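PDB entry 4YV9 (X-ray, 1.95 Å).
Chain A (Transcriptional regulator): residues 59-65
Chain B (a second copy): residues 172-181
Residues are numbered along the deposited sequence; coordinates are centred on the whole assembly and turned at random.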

# COMPACT_ATOMS: atom_id res chain seq x y z
N ILE A 59 11.78 -6.00 3.88
CA ILE A 59 11.64 -5.66 5.28
C ILE A 59 10.21 -5.17 5.52
O ILE A 59 9.65 -5.39 6.59
N ASP A 60 9.63 -4.52 4.51
CA ASP A 60 8.23 -4.09 4.57
C ASP A 60 7.35 -5.30 4.83
O ASP A 60 6.52 -5.31 5.73
N GLU A 61 7.59 -6.34 4.04
CA GLU A 61 6.87 -7.59 4.15
C GLU A 61 7.10 -8.28 5.50
O GLU A 61 6.15 -8.71 6.14
N PHE A 62 8.36 -8.34 5.92
CA PHE A 62 8.75 -8.91 7.21
C PHE A 62 8.02 -8.28 8.40
O PHE A 62 7.56 -8.99 9.31
N VAL A 63 7.94 -6.95 8.42
CA VAL A 63 7.20 -6.24 9.46
C VAL A 63 5.73 -6.62 9.42
O VAL A 63 5.13 -6.90 10.46
N SER A 64 5.17 -6.63 8.21
CA SER A 64 3.77 -6.97 8.01
C SER A 64 3.39 -8.32 8.60
O SER A 64 2.29 -8.47 9.13
N THR A 65 4.28 -9.31 8.51
CA THR A 65 4.01 -10.64 9.06
C THR A 65 3.81 -10.60 10.56
O THR A 65 4.43 -11.38 11.28
N ALA B 172 0.14 -13.00 2.88
CA ALA B 172 0.19 -12.25 4.13
C ALA B 172 0.09 -10.75 3.88
O ALA B 172 0.76 -10.22 2.99
N TYR B 173 -0.75 -10.08 4.66
CA TYR B 173 -0.76 -8.62 4.68
C TYR B 173 -1.03 -8.10 6.08
O TYR B 173 -1.38 -8.86 6.98
N SER B 174 -0.85 -6.80 6.26
CA SER B 174 -1.25 -6.17 7.51
C SER B 174 -2.12 -4.97 7.21
O SER B 174 -2.22 -4.53 6.06
N GLU B 175 -2.73 -4.43 8.25
CA GLU B 175 -3.56 -3.26 8.13
C GLU B 175 -2.75 -2.08 7.57
O GLU B 175 -3.28 -1.24 6.86
N GLN B 176 -1.46 -2.03 7.89
CA GLN B 176 -0.62 -0.90 7.48
C GLN B 176 -0.06 -1.02 6.09
O GLN B 176 0.44 -0.04 5.55
N ASN B 177 -0.11 -2.22 5.52
CA ASN B 177 0.48 -2.46 4.22
C ASN B 177 -0.31 -3.48 3.40
O ASN B 177 -0.18 -4.69 3.59
N LYS B 178 -1.14 -3.00 2.49
CA LYS B 178 -1.97 -3.89 1.70
C LYS B 178 -1.41 -4.13 0.31
O LYS B 178 -2.13 -4.51 -0.61
N THR B 179 -0.11 -3.91 0.17
CA THR B 179 0.55 -4.09 -1.11
C THR B 179 0.29 -5.48 -1.64
O THR B 179 -0.17 -5.63 -2.77
N ASN B 180 0.55 -6.52 -0.84
CA ASN B 180 0.34 -7.87 -1.36
C ASN B 180 -1.13 -8.20 -1.60
O ASN B 180 -1.45 -8.97 -2.49
N LYS B 181 -2.02 -7.63 -0.80
CA LYS B 181 -3.45 -7.89 -0.94
C LYS B 181 -3.96 -7.31 -2.26
O LYS B 181 -4.75 -7.93 -2.98

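Between the two copies of this transcriptional regulator, a short helical segment of chain A lies against a turn and the start of a helix in chain B. The contact is small, burying 294 Å² in total, and is largely polar. The helix sets its pattern: Asp A60, Glu A61 and Ser A64 meet chain B, whereas Ile A59 and Phe A62, both with chi1 t, stay out of reach of the partner stretch.

Asp A60 directs its CA-to-CB bond toward chain B and adopts the m rotamer. Its contact is made by the methylene rather than the carboxylate: CB of Asp A60 lies 3.9 Å from ND2 of Asn B177. The backbone carbonyl of Asp A60 is also engaged, accepting a hydrogen bond from a water at 2.5 Å, measured from Asp A60 O to the water oxygen. That water in turn accepts weak hydrogen bonds from ND2 of Asn B177 (3.3 Å to the water oxygen) and from OG of Ser A64 (3.4 Å to the water oxygen), so it links one turn of the chain A helix to the chain B side chain.

The CA-to-CB bond of Glu A61 points sideways to chain B, but its t, t conformation about chi1 and chi2 extends the chain and brings the carboxylate to Asn B180. Here ND2 of Asn B180 donates to OE2 of Glu A61 at 2.8 Å, with a nearly linear angle of 167°. Asn B180, an m rotamer whose CA-to-CB bond points toward chain A, also makes a weak hydrogen bond from ND2 to the carbonyl O of Ala B172 at 3.5 Å, tying the amide to its own chain.

The CA-to-CB bond of Val A63, chi1 t, points sideways, and the residue makes no contact. Ser A64 has the largest area covered by the other stretch of any residue here, and its CA lies 5.1 Å from the CA of Ser B174. The CA-to-CB bond of Ser A64 (chi1 m) points toward chain B. Its OG accepts a hydrogen bond from OG of Ser B174 at 3.2 Å and approaches CB of Asn B177 to 3.4 Å. Ser B174, chi1 p, opens the type I turn ending at Asn B177; its OG also accepts weak hydrogen bonds from the backbone N atoms of Gln B176 and Asn B177. Asn B177, chi1 t, uses OD1 within its own chain, accepting from OG1 of Thr B179 at 2.6 Å, while its ND2 donates a weak hydrogen bond to the shared water.

The CA-to-CB bond of Thr A65 points away, and its OG1 donates to the carbonyl O of Phe A62 at 2.9 Å.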

# COMPACT_ATOMS: atom_id res chain seq x y z
CB ILE A 59 12.68 -4.63 5.69
CG1 ILE A 59 12.62 -4.38 7.20
CG2 ILE A 59 12.54 -3.34 4.85
CD1 ILE A 59 12.78 -5.66 8.03
CB ASP A 60 7.81 -3.39 3.27
CG ASP A 60 8.48 -2.04 3.10
OD1 ASP A 60 7.90 -1.01 3.52
OD2 ASP A 60 9.60 -1.99 2.54
CB GLU A 61 7.29 -8.51 2.99
CG GLU A 61 6.37 -9.67 2.72
CD GLU A 61 6.68 -10.29 1.37
OE1 GLU A 61 7.70 -10.99 1.23
OE2 GLU A 61 5.90 -10.06 0.45
CB PHE A 62 10.26 -8.74 7.41
CG PHE A 62 10.78 -9.33 8.68
CD1 PHE A 62 11.13 -10.67 8.75
CD2 PHE A 62 10.95 -8.54 9.82
CE1 PHE A 62 11.63 -11.22 9.92
CE2 PHE A 62 11.44 -9.09 10.99
CZ PHE A 62 11.78 -10.43 11.05
CB VAL A 63 7.33 -4.72 9.32
CG1 VAL A 63 6.36 -4.00 10.26
CG2 VAL A 63 8.76 -4.30 9.57
CB SER A 64 3.42 -6.95 6.52
OG SER A 64 3.03 -5.65 6.09
CB THR A 65 5.14 -11.65 8.78
OG1 THR A 65 6.15 -11.51 9.78
CG2 THR A 65 5.74 -11.45 7.40
CB ALA B 172 1.46 -12.58 4.89
CB TYR B 173 -1.80 -8.06 3.71
CG TYR B 173 -3.24 -8.16 4.15
CD1 TYR B 173 -3.94 -9.35 4.04
CD2 TYR B 173 -3.92 -7.05 4.64
CE1 TYR B 173 -5.28 -9.44 4.42
CE2 TYR B 173 -5.25 -7.13 5.03
CZ TYR B 173 -5.93 -8.33 4.91
OH TYR B 173 -7.25 -8.42 5.29
CB SER B 174 -0.03 -5.73 8.33
OG SER B 174 0.56 -4.57 7.78
CB GLU B 175 -4.20 -2.92 9.49
CG GLU B 175 -4.82 -4.14 10.20
CD GLU B 175 -5.24 -3.87 11.67
OE1 GLU B 175 -5.42 -2.69 12.04
OE2 GLU B 175 -5.39 -4.84 12.44
CB GLN B 176 0.55 -0.70 8.45
CG GLN B 176 0.18 0.06 9.70
CD GLN B 176 -0.65 -0.77 10.64
OE1 GLN B 176 -0.44 -1.98 10.78
NE2 GLN B 176 -1.62 -0.14 11.29
CB ASN B 177 1.94 -2.92 4.38
CG ASN B 177 2.70 -2.88 3.07
OD1 ASN B 177 2.17 -2.43 2.05
ND2 ASN B 177 3.95 -3.34 3.09
CB LYS B 178 -3.38 -3.34 1.64
CG LYS B 178 -4.05 -3.51 3.01
CD LYS B 178 -5.24 -2.63 3.14
CE LYS B 178 -5.97 -2.92 4.43
NZ LYS B 178 -7.01 -1.89 4.59
CB THR B 179 2.06 -3.83 -1.00
OG1 THR B 179 2.26 -2.49 -0.55
CG2 THR B 179 2.72 -4.00 -2.34
CB ASN B 180 0.95 -8.92 -0.44
CG ASN B 180 2.45 -8.90 -0.46
OD1 ASN B 180 3.05 -8.18 -1.27
ND2 ASN B 180 3.08 -9.66 0.44
CB LYS B 181 -4.21 -7.31 0.25
CG LYS B 181 -5.70 -7.59 0.21
CD LYS B 181 -6.41 -6.97 1.39
CE LYS B 181 -7.90 -7.33 1.38
NZ LYS B 181 -8.60 -6.88 2.63
O HOH W 1 5.30 -3.13 6.12